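Local coordinates for protein pectate lyase 1 (Juniperus ashei, PDB 1PXZ) that has low pectate lyase activity, cleaving polygalacturonan by elimination with calcium as cofactor, and is the major allergen of mountain cedar pollen, at residues S6-D11 with I117-H122; Q16-L21 with D93-D98. All coordinates share one frame; numbering follows the deposited sequence.

Interaction 1: S6-D11 with I117-H122; sequences SCWRGD and ILHSLH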
ATOM      1  N   SER A   6      -2.925  15.016 -10.300  1.00 13.60           N
ATOM      2  CA  SER A   6      -2.916  16.144 -11.244  1.00 20.79           C
ATOM      3  C   SER A   6      -2.093  15.839 -12.496  1.00 14.75           C
ATOM      4  O   SER A   6      -2.353  16.361 -13.574  1.00 22.69           O
ATOM      5  CB  SER A   6      -2.377  17.414 -10.563  1.00 24.65           C
ATOM      6  OG  SER A   6      -0.977  17.241 -10.363  1.00 46.82           O
ATOM      7  N   CYS A   7      -1.120  14.977 -12.337  1.00  9.22           N
ATOM      8  CA  CYS A   7      -0.148  14.621 -13.367  1.00 14.28           C
ATOM      9  C   CYS A   7      -0.813  13.804 -14.461  1.00 23.03           C
ATOM     10  O   CYS A   7      -0.448  13.992 -15.622  1.00 16.31           O
ATOM     11  CB  CYS A   7       1.007  13.867 -12.710  1.00 19.00           C
ATOM     12  SG  CYS A   7       2.233  13.095 -13.791  1.00 27.99           S
ATOM     13  N   TRP A   8      -1.774  12.925 -14.175  1.00 14.07           N
ATOM     14  CA  TRP A   8      -2.353  12.135 -15.268  1.00 14.40           C
ATOM     15  C   TRP A   8      -3.826  12.409 -15.480  1.00 13.93           C
ATOM     16  O   TRP A   8      -4.485  11.905 -16.403  1.00 11.60           O
ATOM     17  CB  TRP A   8      -2.130  10.642 -15.007  1.00 13.47           C
ATOM     18  CG  TRP A   8      -2.814  10.105 -13.799  1.00  9.24           C
ATOM     19  CD1 TRP A   8      -2.246  10.111 -12.542  1.00 17.15           C
ATOM     20  CD2 TRP A   8      -4.103   9.509 -13.655  1.00  9.79           C
ATOM     21  NE1 TRP A   8      -3.115   9.554 -11.637  1.00 15.18           N
ATOM     22  CE2 TRP A   8      -4.261   9.176 -12.293  1.00 15.66           C
ATOM     23  CE3 TRP A   8      -5.147   9.219 -14.534  1.00 14.11           C
ATOM     24  CZ2 TRP A   8      -5.420   8.570 -11.809  1.00 15.35           C
ATOM     25  CZ3 TRP A   8      -6.306   8.618 -14.060  1.00 12.14           C
ATOM     26  CH2 TRP A   8      -6.422   8.301 -12.699  1.00 21.10           C
ATOM     27  N   ARG A   9      -4.424  13.242 -14.634  1.00 13.84           N
ATOM     28  CA  ARG A   9      -5.814  13.624 -14.874  1.00 18.37           C
ATOM     29  C   ARG A   9      -5.990  15.057 -15.343  1.00 20.32           C
ATOM     30  O   ARG A   9      -7.120  15.480 -15.593  1.00 35.84           O
ATOM     31  CB  ARG A   9      -6.628  13.414 -13.582  1.00 19.44           C
ATOM     32  CG  ARG A   9      -6.304  12.082 -12.920  1.00 18.04           C
ATOM     33  CD  ARG A   9      -7.283  11.725 -11.815  1.00 21.97           C
ATOM     34  NE  ARG A   9      -8.585  11.311 -12.336  1.00 36.13           N
ATOM     35  CZ  ARG A   9      -9.521  10.738 -11.579  1.00 43.92           C
ATOM     36  NH1 ARG A   9      -9.303  10.518 -10.284  1.00 39.56           N
ATOM     37  NH2 ARG A   9     -10.672  10.395 -12.143  1.00 31.49           N
ATOM     38  N   GLY A  10      -4.935  15.852 -15.471  1.00 22.72           N
ATOM     39  CA  GLY A  10      -5.059  17.242 -15.859  1.00 24.98           C
ATOM     40  C   GLY A  10      -5.186  17.504 -17.343  1.00 35.16           C
ATOM     41  O   GLY A  10      -6.086  18.238 -17.775  1.00 50.60           O
ATOM     42  N   ASP A  11      -4.310  16.960 -18.197  1.00 15.59           N
ATOM     43  CA  ASP A  11      -4.508  17.226 -19.631  1.00 16.34           C
ATOM     44  C   ASP A  11      -4.288  15.916 -20.390  1.00 20.71           C
ATOM     45  O   ASP A  11      -3.518  15.842 -21.343  1.00 26.37           O
ATOM     46  CB  ASP A  11      -3.590  18.311 -20.160  1.00 20.57           C
ATOM     47  CG  ASP A  11      -2.132  17.919 -20.013  1.00 32.52           C
ATOM     48  OD1 ASP A  11      -1.888  17.059 -19.136  1.00 40.05           O
ATOM     49  OD2 ASP A  11      -1.293  18.453 -20.768  1.00 35.16           O
ATOM     50  N   ILE A 117       3.078  -1.976 -10.261  1.00  6.88           N
ATOM     51  CA  ILE A 117       2.033  -1.009  -9.991  1.00  4.50           C
ATOM     52  C   ILE A 117       0.697  -1.740  -9.804  1.00 10.96           C
ATOM     53  O   ILE A 117       0.273  -2.494 -10.678  1.00  9.37           O
ATOM     54  CB  ILE A 117       1.879   0.036 -11.108  1.00  4.44           C
ATOM     55  CG1 ILE A 117       3.150   0.890 -11.311  1.00  6.91           C
ATOM     56  CG2 ILE A 117       0.676   0.929 -10.879  1.00  8.16           C
ATOM     57  CD1 ILE A 117       3.056   1.759 -12.557  1.00  8.34           C
ATOM     58  N   LEU A 118       0.049  -1.504  -8.665  1.00  6.82           N
ATOM     59  CA  LEU A 118      -1.283  -2.080  -8.450  1.00  9.44           C
ATOM     60  C   LEU A 118      -2.230  -0.895  -8.330  1.00 10.21           C
ATOM     61  O   LEU A 118      -2.056  -0.116  -7.403  1.00  7.31           O
ATOM     62  CB  LEU A 118      -1.355  -2.948  -7.216  1.00  7.16           C
ATOM     63  CG  LEU A 118      -0.388  -4.134  -7.160  1.00 11.47           C
ATOM     64  CD1 LEU A 118      -0.427  -4.783  -5.791  1.00 15.10           C
ATOM     65  CD2 LEU A 118      -0.719  -5.151  -8.258  1.00  7.94           C
ATOM     66  N   HIS A 119      -3.178  -0.775  -9.248  1.00  5.71           N
ATOM     67  CA  HIS A 119      -3.965   0.437  -9.289  1.00  7.99           C
ATOM     68  C   HIS A 119      -5.443   0.179  -9.590  1.00 11.85           C
ATOM     69  O   HIS A 119      -5.755  -0.584 -10.504  1.00  6.82           O
ATOM     70  CB  HIS A 119      -3.364   1.317 -10.373  1.00  3.03           C
ATOM     71  CG  HIS A 119      -4.124   2.529 -10.782  1.00  5.43           C
ATOM     72  ND1 HIS A 119      -4.000   3.738 -10.122  1.00  6.56           N
ATOM     73  CD2 HIS A 119      -4.988   2.742 -11.805  1.00  9.64           C
ATOM     74  CE1 HIS A 119      -4.784   4.640 -10.719  1.00  8.26           C
ATOM     75  NE2 HIS A 119      -5.397   4.055 -11.739  1.00 10.75           N
ATOM     76  N   SER A 120      -6.279   0.845  -8.831  1.00  7.75           N
ATOM     77  CA  SER A 120      -7.731   0.908  -8.993  1.00  4.87           C
ATOM     78  C   SER A 120      -8.415  -0.452  -8.937  1.00 11.62           C
ATOM     79  O   SER A 120      -9.340  -0.759  -9.708  1.00  7.13           O
ATOM     80  CB  SER A 120      -8.046   1.668 -10.287  1.00  8.80           C
ATOM     81  OG  SER A 120      -9.397   2.093 -10.301  1.00 18.14           O
ATOM     82  N   LEU A 121      -7.978  -1.238  -7.964  1.00  8.57           N
ATOM     83  CA  LEU A 121      -8.582  -2.521  -7.644  1.00  7.86           C
ATOM     84  C   LEU A 121      -9.390  -2.459  -6.351  1.00 13.50           C
ATOM     85  O   LEU A 121      -9.064  -1.758  -5.388  1.00  8.50           O
ATOM     86  CB  LEU A 121      -7.525  -3.613  -7.458  1.00  6.45           C
ATOM     87  CG  LEU A 121      -6.506  -3.770  -8.584  1.00  8.83           C
ATOM     88  CD1 LEU A 121      -5.402  -4.743  -8.196  1.00  8.55           C
ATOM     89  CD2 LEU A 121      -7.252  -4.189  -9.857  1.00 14.28           C
ATOM     90  N   HIS A 122     -10.460  -3.260  -6.331  1.00  7.47           N
ATOM     91  CA  HIS A 122     -11.113  -3.512  -5.044  1.00  9.00           C
ATOM     92  C   HIS A 122     -10.556  -4.806  -4.459  1.00 12.51           C
ATOM     93  O   HIS A 122     -10.595  -5.826  -5.176  1.00 11.47           O
ATOM     94  CB  HIS A 122     -12.608  -3.690  -5.201  1.00  5.84           C
ATOM     95  CG  HIS A 122     -13.361  -2.587  -5.861  1.00 10.90           C
ATOM     96  ND1 HIS A 122     -14.071  -1.670  -5.101  1.00 11.86           N
ATOM     97  CD2 HIS A 122     -13.554  -2.256  -7.162  1.00  9.33           C
ATOM     98  CE1 HIS A 122     -14.660  -0.810  -5.917  1.00 11.34           C
ATOM     99  NE2 HIS A 122     -14.367  -1.137  -7.166  1.00 14.95           N
TER

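Interaction 2: Q16-L21 with D93-D98; sequences QNRMKL and DGRGAD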
ATOM      1  N   GLN A  16      -7.616   6.671 -23.071  1.00  8.03           N
ATOM      2  CA  GLN A  16      -6.891   6.564 -24.353  1.00 13.85           C
ATOM      3  C   GLN A  16      -5.389   6.644 -24.128  1.00 15.82           C
ATOM      4  O   GLN A  16      -4.610   6.480 -25.070  1.00 17.58           O
ATOM      5  CB  GLN A  16      -7.400   7.624 -25.338  1.00 14.94           C
ATOM      6  CG  GLN A  16      -7.012   9.033 -24.955  1.00 10.24           C
ATOM      7  CD  GLN A  16      -7.823  10.088 -25.680  1.00 11.24           C
ATOM      8  OE1 GLN A  16      -8.710   9.803 -26.485  1.00 13.52           O
ATOM      9  NE2 GLN A  16      -7.497  11.351 -25.390  1.00  8.84           N
ATOM     10  N   ASN A  17      -4.969   6.872 -22.878  1.00  9.31           N
ATOM     11  CA  ASN A  17      -3.535   6.875 -22.591  1.00  9.31           C
ATOM     12  C   ASN A  17      -3.257   6.266 -21.223  1.00 10.72           C
ATOM     13  O   ASN A  17      -2.776   6.938 -20.313  1.00 11.95           O
ATOM     14  CB  ASN A  17      -3.015   8.303 -22.678  1.00 13.58           C
ATOM     15  CG  ASN A  17      -1.515   8.447 -22.704  1.00 14.60           C
ATOM     16  OD1 ASN A  17      -1.063   9.597 -22.812  1.00 18.06           O
ATOM     17  ND2 ASN A  17      -0.754   7.372 -22.618  1.00 10.13           N
ATOM     18  N   ARG A  18      -3.555   4.972 -21.068  1.00 10.20           N
ATOM     19  CA  ARG A  18      -3.431   4.393 -19.727  1.00 10.11           C
ATOM     20  C   ARG A  18      -2.002   4.484 -19.212  1.00 10.52           C
ATOM     21  O   ARG A  18      -1.815   4.561 -17.997  1.00  8.55           O
ATOM     22  CB  ARG A  18      -3.862   2.926 -19.694  1.00 13.42           C
ATOM     23  CG  ARG A  18      -5.359   2.658 -19.829  1.00 12.40           C
ATOM     24  CD  ARG A  18      -5.560   1.136 -19.960  1.00 11.02           C
ATOM     25  NE  ARG A  18      -6.968   0.771 -20.056  1.00 12.06           N
ATOM     26  CZ  ARG A  18      -7.733   0.554 -18.990  1.00 15.41           C
ATOM     27  NH1 ARG A  18      -7.214   0.666 -17.759  1.00 11.10           N
ATOM     28  NH2 ARG A  18      -9.006   0.219 -19.164  1.00 11.81           N
ATOM     29  N   MET A  19      -0.950   4.446 -20.041  1.00  8.96           N
ATOM     30  CA  MET A  19       0.360   4.333 -19.394  1.00 10.40           C
ATOM     31  C   MET A  19       0.909   5.663 -18.902  1.00 10.92           C
ATOM     32  O   MET A  19       1.982   5.737 -18.303  1.00 11.32           O
ATOM     33  CB  MET A  19       1.352   3.680 -20.361  1.00 12.43           C
ATOM     34  CG  MET A  19       0.934   2.242 -20.721  1.00 15.31           C
ATOM     35  SD  MET A  19       2.281   1.471 -21.625  1.00 20.85           S
ATOM     36  CE  MET A  19       1.773  -0.228 -21.767  1.00 13.99           C
ATOM     37  N   LYS A  20       0.171   6.748 -19.138  1.00 11.18           N
ATOM     38  CA  LYS A  20       0.617   8.026 -18.578  1.00 11.46           C
ATOM     39  C   LYS A  20       0.694   7.946 -17.057  1.00 13.11           C
ATOM     40  O   LYS A  20       1.539   8.603 -16.454  1.00 12.38           O
ATOM     41  CB  LYS A  20      -0.343   9.135 -18.983  1.00 14.71           C
ATOM     42  CG  LYS A  20       0.067  10.527 -18.540  1.00 17.43           C
ATOM     43  CD  LYS A  20      -0.770  11.571 -19.252  1.00 27.17           C
ATOM     44  CE  LYS A  20      -0.131  12.949 -19.099  1.00 40.79           C
ATOM     45  NZ  LYS A  20      -1.171  14.014 -19.031  1.00 50.81           N
ATOM     46  N   LEU A  21      -0.186   7.152 -16.457  1.00  9.67           N
ATOM     47  CA  LEU A  21      -0.152   6.927 -15.005  1.00 10.76           C
ATOM     48  C   LEU A  21       1.246   6.647 -14.492  1.00  9.76           C
ATOM     49  O   LEU A  21       1.671   7.134 -13.441  1.00 12.68           O
ATOM     50  CB  LEU A  21      -1.088   5.752 -14.666  1.00 11.56           C
ATOM     51  CG  LEU A  21      -1.142   5.352 -13.189  1.00 11.35           C
ATOM     52  CD1 LEU A  21      -1.823   6.430 -12.359  1.00  8.99           C
ATOM     53  CD2 LEU A  21      -1.829   4.004 -13.028  1.00  7.72           C
ATOM     54  N   ASP A  93      -4.168  -2.836 -13.666  1.00  8.55           N
ATOM     55  CA  ASP A  93      -4.869  -1.559 -13.780  1.00  4.74           C
ATOM     56  C   ASP A  93      -6.373  -1.792 -13.848  1.00  8.63           C
ATOM     57  O   ASP A  93      -6.877  -2.230 -14.892  1.00  8.00           O
ATOM     58  CB  ASP A  93      -4.307  -0.828 -15.009  1.00  5.49           C
ATOM     59  CG  ASP A  93      -5.021   0.418 -15.465  1.00  7.07           C
ATOM     60  OD1 ASP A  93      -5.904   0.974 -14.775  1.00  7.19           O
ATOM     61  OD2 ASP A  93      -4.739   0.925 -16.583  1.00  7.81           O
ATOM     62  N   GLY A  94      -7.116  -1.502 -12.779  1.00  7.49           N
ATOM     63  CA  GLY A  94      -8.562  -1.672 -12.745  1.00 10.09           C
ATOM     64  C   GLY A  94      -9.416  -0.552 -13.287  1.00 11.13           C
ATOM     65  O   GLY A  94     -10.646  -0.547 -13.162  1.00 11.60           O
ATOM     66  N   ARG A  95      -8.824   0.484 -13.891  1.00  9.71           N
ATOM     67  CA  ARG A  95      -9.619   1.575 -14.427  1.00  7.28           C
ATOM     68  C   ARG A  95     -10.496   1.050 -15.565  1.00  7.55           C
ATOM     69  O   ARG A  95      -9.962   0.325 -16.401  1.00 10.25           O
ATOM     70  CB  ARG A  95      -8.763   2.736 -14.961  1.00  7.91           C
ATOM     71  CG  ARG A  95      -8.104   3.500 -13.777  1.00  6.92           C
ATOM     72  CD  ARG A  95      -7.097   4.501 -14.346  1.00  8.40           C
ATOM     73  NE  ARG A  95      -6.023   3.830 -15.087  1.00  8.91           N
ATOM     74  CZ  ARG A  95      -5.013   4.460 -15.680  1.00  9.46           C
ATOM     75  NH1 ARG A  95      -4.941   5.791 -15.619  1.00  7.43           N
ATOM     76  NH2 ARG A  95      -4.081   3.776 -16.338  1.00  9.23           N
ATOM     77  N   GLY A  96     -11.761   1.450 -15.525  1.00 11.17           N
ATOM     78  CA  GLY A  96     -12.631   1.108 -16.641  1.00 10.72           C
ATOM     79  C   GLY A  96     -13.428  -0.141 -16.348  1.00 15.18           C
ATOM     80  O   GLY A  96     -14.281  -0.551 -17.133  1.00 21.60           O
ATOM     81  N   ALA A  97     -13.170  -0.769 -15.215  1.00 11.22           N
ATOM     82  CA  ALA A  97     -13.950  -1.920 -14.783  1.00 11.14           C
ATOM     83  C   ALA A  97     -14.066  -1.972 -13.258  1.00 16.49           C
ATOM     84  O   ALA A  97     -13.272  -1.379 -12.527  1.00 12.62           O
ATOM     85  CB  ALA A  97     -13.329  -3.228 -15.266  1.00 13.76           C
ATOM     86  N   ASP A  98     -15.085  -2.716 -12.823  1.00 12.15           N
ATOM     87  CA  ASP A  98     -15.238  -2.986 -11.396  1.00  9.78           C
ATOM     88  C   ASP A  98     -14.607  -4.331 -11.099  1.00 12.49           C
ATOM     89  O   ASP A  98     -15.314  -5.326 -11.291  1.00 10.75           O
ATOM     90  CB  ASP A  98     -16.711  -3.055 -11.008  1.00 20.25           C
ATOM     91  CG  ASP A  98     -17.424  -1.733 -11.211  1.00 39.91           C
ATOM     92  OD1 ASP A  98     -16.711  -0.704 -11.264  1.00 41.48           O
ATOM     93  OD2 ASP A  98     -18.671  -1.737 -11.313  1.00 61.51           O
TER
HETATM   94  O   HOH W   1      -3.228   7.278 -17.526  1.00  9.53           O

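Interaction 1: S6-D11 with I117-H122
Trp8 and His119 meet where the N-terminal helix 5-9 lies against the outside of the right-handed parallel beta-helix of this pectate lyase, at the end of strand 114-119. The two rings carry the whole contact, which buries just 55 Å² between the segments, and the CA atoms of Trp8 and His119 are 13.2 Å apart, so the backbones are bridged by two long side chains that point at one another across the gap. The pair is an offset edge-to-face (T-shaped) one: the edge of the imidazole is turned toward the face of the six-membered indole ring, with centroids 5.8 Å apart and planes at 80°. His119 gets there with CG anti to its backbone N (chi1 170°), which carries the ring out from the strand toward the helix.

Packing is dense around both rings. Arg9 folds back over Trp8, its CG 3.3 Å above the plane and over the ring centre, while Leu21 touches both aromatic groups and Arg95 adds a cation-pi interaction with the indole. Away from the rings the character changes: Ser6 in the helix and Gly10 and Asp11 in the turn after it are exposed to solvent, and Cys7, partly exposed, is fastened by its disulfide to Cys24. A hydrogen bond between His119 ND1 and Asp164 OD2, on strand 161-164 of the next coil, would restrain the imidazole's rotation; across the segments the nearest approach is His119 CE1 to Trp8 CZ2, 4.1 Å.

Interaction 2: Q16-L21 with D93-D98
The chain around Arg18 approaches that around Asp93 to 8.5 Å between the CA atoms of these two residues, one side running through a short 3-10 segment and the other leaving strand 90-93 for a type II beta turn, Gly94 to Ala97. Arg18 and Arg95 bridge this gap by passing side by side, pointing opposite ways, each ending on a carbonyl of the other's backbone. Extended from CG to NE, Arg18 delivers its guanidinium end-on to Arg95 O: NH2 donates to that oxygen at 2.9 Å and NH1 at 3.1 Å, from the same face of the carbonyl plane. In return Arg95 NH2 donates to Arg18 O over 2.9 Å, at an N-H...O angle of 158° and nearly in the guanidinium plane.

Both guanidinium groups also meet the carboxylate of Asp93. Its OD1 accepts from the backbone N of Arg95, an Asx turn, and from Arg95 NE on the other face of the carboxylate; Arg95 NH2 takes OD2, completing a side-on grip that the bend at chi3 (-62°) makes possible. Arg18 NH1 adds a salt bridge to OD2 of Asp93 at 2.8 Å, although as a hydrogen bond it is weak. This salt-bridge network joins the N-terminal extension to a turn between two strands of the parallel beta-helix, and Trp69 NE1 of the neighbouring strand 68-72 also bonds Asp93 OD2. Negative charge on Asp93 would offset the two arginines, whose NH1 (Arg18) and NE (Arg95) lie 4.3 Å apart. Leu21 packs CD2 over one face of the Arg95 guanidinium, offset toward the rim and 4.0 Å above its plane. A water accepts from Arg95 NH1 at 3.0 Å and donates to Asn17 O.

From the N terminus the chain runs through helix 5-9, one side of interaction 1, and then the 3-10 segment within 16-21, one side of interaction 2, before strand 39-43. Interaction 2 closes its loop at 93-98, after strand 90-93; interaction 1 closes a longer one at 117-122, at the end of strand 114-119. The loop of interaction 2 is therefore nested inside that of interaction 1. Their centres lie about 7 Å apart, and they touch: His119 O is probably hydrogen-bonded to Gly94 N at 2.8 Å, and Asp11 OD1 forms a salt bridge with Lys20 NZ. Together they tie the N-terminal extension to successive, parallel-paired strands of the beta-helix.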